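Local coordinates for protein predicted protease of the collagenase family (Methanopyrus kandleri, PDB 5D88) that binds zinc and is probably a peptidase of the U32 family, built on a TIM-barrel fold, at residues Val46-Glu50 with Pro61-Val66. Residues are numbered along the deposited sequence; the frame is centred on the assembly and turned at random. Where two conformers were deposited one is given.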
ATOM      1  N   VAL A  46      -3.816   8.097  20.438  1.00 27.61           N
ATOM      2  CA  VAL A  46      -3.453   6.877  21.140  1.00 27.40           C
ATOM      3  C   VAL A  46      -3.703   5.684  20.220  1.00 25.23           C
ATOM      4  O   VAL A  46      -4.814   5.521  19.691  1.00 26.21           O
ATOM      5  CB  VAL A  46      -4.214   6.736  22.476  1.00 30.87           C
ATOM      6  CG1 VAL A  46      -5.697   6.736  22.274  1.00 36.57           C
ATOM      7  CG2 VAL A  46      -3.792   5.488  23.206  1.00 30.57           C
ATOM      8  N   PRO A  47      -2.700   4.843  19.974  1.00 25.37           N
ATOM      9  CA  PRO A  47      -2.902   3.659  19.125  1.00 25.03           C
ATOM     10  C   PRO A  47      -3.850   2.681  19.784  1.00 25.07           C
ATOM     11  O   PRO A  47      -3.644   2.300  20.942  1.00 27.18           O
ATOM     12  CB  PRO A  47      -1.496   3.049  19.010  1.00 25.48           C
ATOM     13  CG  PRO A  47      -0.588   4.075  19.470  1.00 26.99           C
ATOM     14  CD  PRO A  47      -1.316   4.921  20.456  1.00 25.59           C
ATOM     15  N   VAL A  48      -4.849   2.233  19.027  1.00 25.14           N
ATOM     16  CA  VAL A  48      -5.726   1.171  19.514  0.76 25.48           C
ATOM     17  C   VAL A  48      -5.239  -0.106  18.843  1.00 26.13           C
ATOM     18  O   VAL A  48      -5.810  -0.600  17.865  1.00 26.10           O
ATOM     19  CB  VAL A  48      -7.220   1.472  19.296  0.76 26.70           C
ATOM     20  CG1 VAL A  48      -7.659   2.560  20.287  0.76 28.27           C
ATOM     21  CG2 VAL A  48      -7.525   1.892  17.866  0.76 27.41           C
ATOM     22  N   THR A  49      -4.160  -0.634  19.408  1.00 26.34           N
ATOM     23  CA  THR A  49      -3.313  -1.624  18.763  1.00 25.53           C
ATOM     24  C   THR A  49      -4.081  -2.796  18.187  1.00 25.08           C
ATOM     25  O   THR A  49      -3.868  -3.184  17.031  1.00 25.30           O
ATOM     26  CB  THR A  49      -2.301  -2.091  19.794  1.00 27.43           C
ATOM     27  OG1 THR A  49      -1.685  -0.919  20.356  1.00 27.36           O
ATOM     28  CG2 THR A  49      -1.273  -2.991  19.161  1.00 27.12           C
ATOM     29  N   GLU A  50      -4.924  -3.425  19.001  1.00 25.99           N
ATOM     30  CA  GLU A  50      -5.535  -4.676  18.595  1.00 26.26           C
ATOM     31  C   GLU A  50      -6.549  -4.500  17.464  1.00 24.31           C
ATOM     32  O   GLU A  50      -7.001  -5.500  16.920  1.00 25.85           O
ATOM     33  CB  GLU A  50      -6.188  -5.355  19.808  1.00 30.82           C
ATOM     34  CG  GLU A  50      -7.462  -4.701  20.314  1.00 35.53           C
ATOM     35  CD  GLU A  50      -8.283  -5.612  21.229  1.00 43.25           C
ATOM     36  OE1 GLU A  50      -8.875  -6.604  20.754  1.00 47.87           O
ATOM     37  OE2 GLU A  50      -8.355  -5.331  22.434  1.00 46.65           O
ATOM     38  N   PRO A  61       0.476   0.123  22.831  1.00 27.86           N
ATOM     39  CA  PRO A  61      -0.128  -0.174  24.135  1.00 28.50           C
ATOM     40  C   PRO A  61      -1.146  -1.289  24.032  1.00 27.74           C
ATOM     41  O   PRO A  61      -1.866  -1.395  23.038  1.00 28.66           O
ATOM     42  CB  PRO A  61      -0.809   1.141  24.520  1.00 29.58           C
ATOM     43  CG  PRO A  61      -1.074   1.818  23.233  1.00 27.95           C
ATOM     44  CD  PRO A  61       0.049   1.425  22.311  1.00 27.41           C
ATOM     45  N   GLU A  62      -1.197  -2.118  25.077  1.00 31.62           N
ATOM     46  CA  GLU A  62      -2.245  -3.115  25.219  1.00 33.73           C
ATOM     47  C   GLU A  62      -3.560  -2.438  25.561  1.00 33.24           C
ATOM     48  O   GLU A  62      -3.603  -1.283  25.978  1.00 33.54           O
ATOM     49  CB  GLU A  62      -1.897  -4.128  26.316  1.00 40.82           C
ATOM     50  CG  GLU A  62      -0.489  -4.677  26.209  1.00 48.86           C
ATOM     51  CD  GLU A  62      -0.444  -6.166  26.061  1.00 58.40           C
ATOM     52  OE1 GLU A  62      -1.314  -6.856  26.634  1.00 62.54           O
ATOM     53  OE2 GLU A  62       0.472  -6.650  25.359  1.00 61.27           O
ATOM     54  N   THR A  63      -4.652  -3.188  25.405  1.00 34.73           N
ATOM     55  CA  THR A  63      -5.963  -2.578  25.570  1.00 36.39           C
ATOM     56  C   THR A  63      -6.138  -1.983  26.965  1.00 37.10           C
ATOM     57  O   THR A  63      -6.694  -0.890  27.103  1.00 36.69           O
ATOM     58  CB  THR A  63      -7.040  -3.600  25.243  1.00 40.47           C
ATOM     59  OG1 THR A  63      -6.856  -3.991  23.879  1.00 43.62           O
ATOM     60  CG2 THR A  63      -8.422  -2.996  25.413  1.00 43.48           C
ATOM     61  N   TYR A  64      -5.650  -2.655  28.014  1.00 40.06           N
ATOM     62  CA  TYR A  64      -5.856  -2.088  29.347  1.00 42.06           C
ATOM     63  C   TYR A  64      -5.087  -0.785  29.506  1.00 39.76           C
ATOM     64  O   TYR A  64      -5.531   0.109  30.235  1.00 42.26           O
ATOM     65  CB  TYR A  64      -5.470  -3.081  30.450  1.00 44.70           C
ATOM     66  CG  TYR A  64      -3.988  -3.158  30.709  1.00 48.37           C
ATOM     67  CD1 TYR A  64      -3.378  -2.299  31.621  1.00 51.41           C
ATOM     68  CD2 TYR A  64      -3.191  -4.075  30.029  1.00 49.71           C
ATOM     69  CE1 TYR A  64      -2.017  -2.353  31.854  1.00 51.62           C
ATOM     70  CE2 TYR A  64      -1.822  -4.135  30.256  1.00 50.93           C
ATOM     71  CZ  TYR A  64      -1.243  -3.272  31.172  1.00 51.32           C
ATOM     72  OH  TYR A  64       0.115  -3.321  31.406  1.00 51.36           O
ATOM     73  N   GLU A  65      -3.961  -0.641  28.805  1.00 36.86           N
ATOM     74  CA  GLU A  65      -3.205   0.609  28.851  1.00 36.46           C
ATOM     75  C   GLU A  65      -3.934   1.727  28.128  1.00 36.18           C
ATOM     76  O   GLU A  65      -3.940   2.871  28.592  1.00 36.56           O
ATOM     77  CB  GLU A  65      -1.843   0.441  28.206  1.00 36.80           C
ATOM     78  CG  GLU A  65      -0.922  -0.527  28.844  1.00 40.56           C
ATOM     79  CD  GLU A  65       0.388  -0.562  28.087  1.00 41.64           C
ATOM     80  OE1 GLU A  65       1.191   0.382  28.268  1.00 43.18           O
ATOM     81  OE2 GLU A  65       0.583  -1.491  27.270  1.00 39.45           O
ATOM     82  N   VAL A  66      -4.496   1.424  26.961  1.00 35.22           N
ATOM     83  CA  VAL A  66      -5.266   2.411  26.213  1.00 36.32           C
ATOM     84  C   VAL A  66      -6.341   3.026  27.100  1.00 38.25           C
ATOM     85  O   VAL A  66      -6.529   4.247  27.130  1.00 36.72           O
ATOM     86  CB  VAL A  66      -5.868   1.762  24.958  1.00 33.85           C
ATOM     87  CG1 VAL A  66      -6.851   2.706  24.265  1.00 34.94           C
ATOM     88  CG2 VAL A  66      -4.751   1.362  24.024  1.00 35.88           C
TER
HETATM   89  O   HOH W   1      -5.016  -2.480  21.965  1.00 42.55           O
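P61 lays its ring against P47, with P61 CD 3.9 Å from P47 CG and P61 CG 3.5 Å from the carbonyl oxygen P47 O; it gives up 72 Å² of the 316 Å² buried between 46-50 and 61-66. V66, one turn into helix 63-75, covers the neighbouring patch: its CG1 reaches V46 CG2 at 4.3 Å and V48 CG1 at 4.1 Å, while V66 CG2 lies 3.4 Å from P47 O. The CA-to-CB bond of V48 points away from 61-66, and its side chain also touches L109 and L113 of helix 98-113; V66 touches L113 too, so this apolar layer continues into the next helix of the barrel.

Beyond the strand end the contact turns polar. T49 OG1 donates to P61 O at 2.7 Å, and T63 OG1 donates to E50 OE2 at a very short 2.5 Å. Water 1 accepts from E50 N at 3.1 Å and donates to T63 OG1 at 3.1 Å and, weakly, to P61 O at 3.5 Å. E62 holds the N-cap position, and E62 N donates to E65 OE2 at 2.9 Å, so a side chain of the first turn accepts from the N-cap backbone.

The contact joins strand 43-47 to the following helix in a beta-alpha-beta unit of the TIM barrel. Its chemistry is graded: apolar packing seats the helix on the strand, whereas hydroxyl, carboxylate and water bonds join the helix start and the P61 carbonyl just before it to the 3-10 turn that follows the strand.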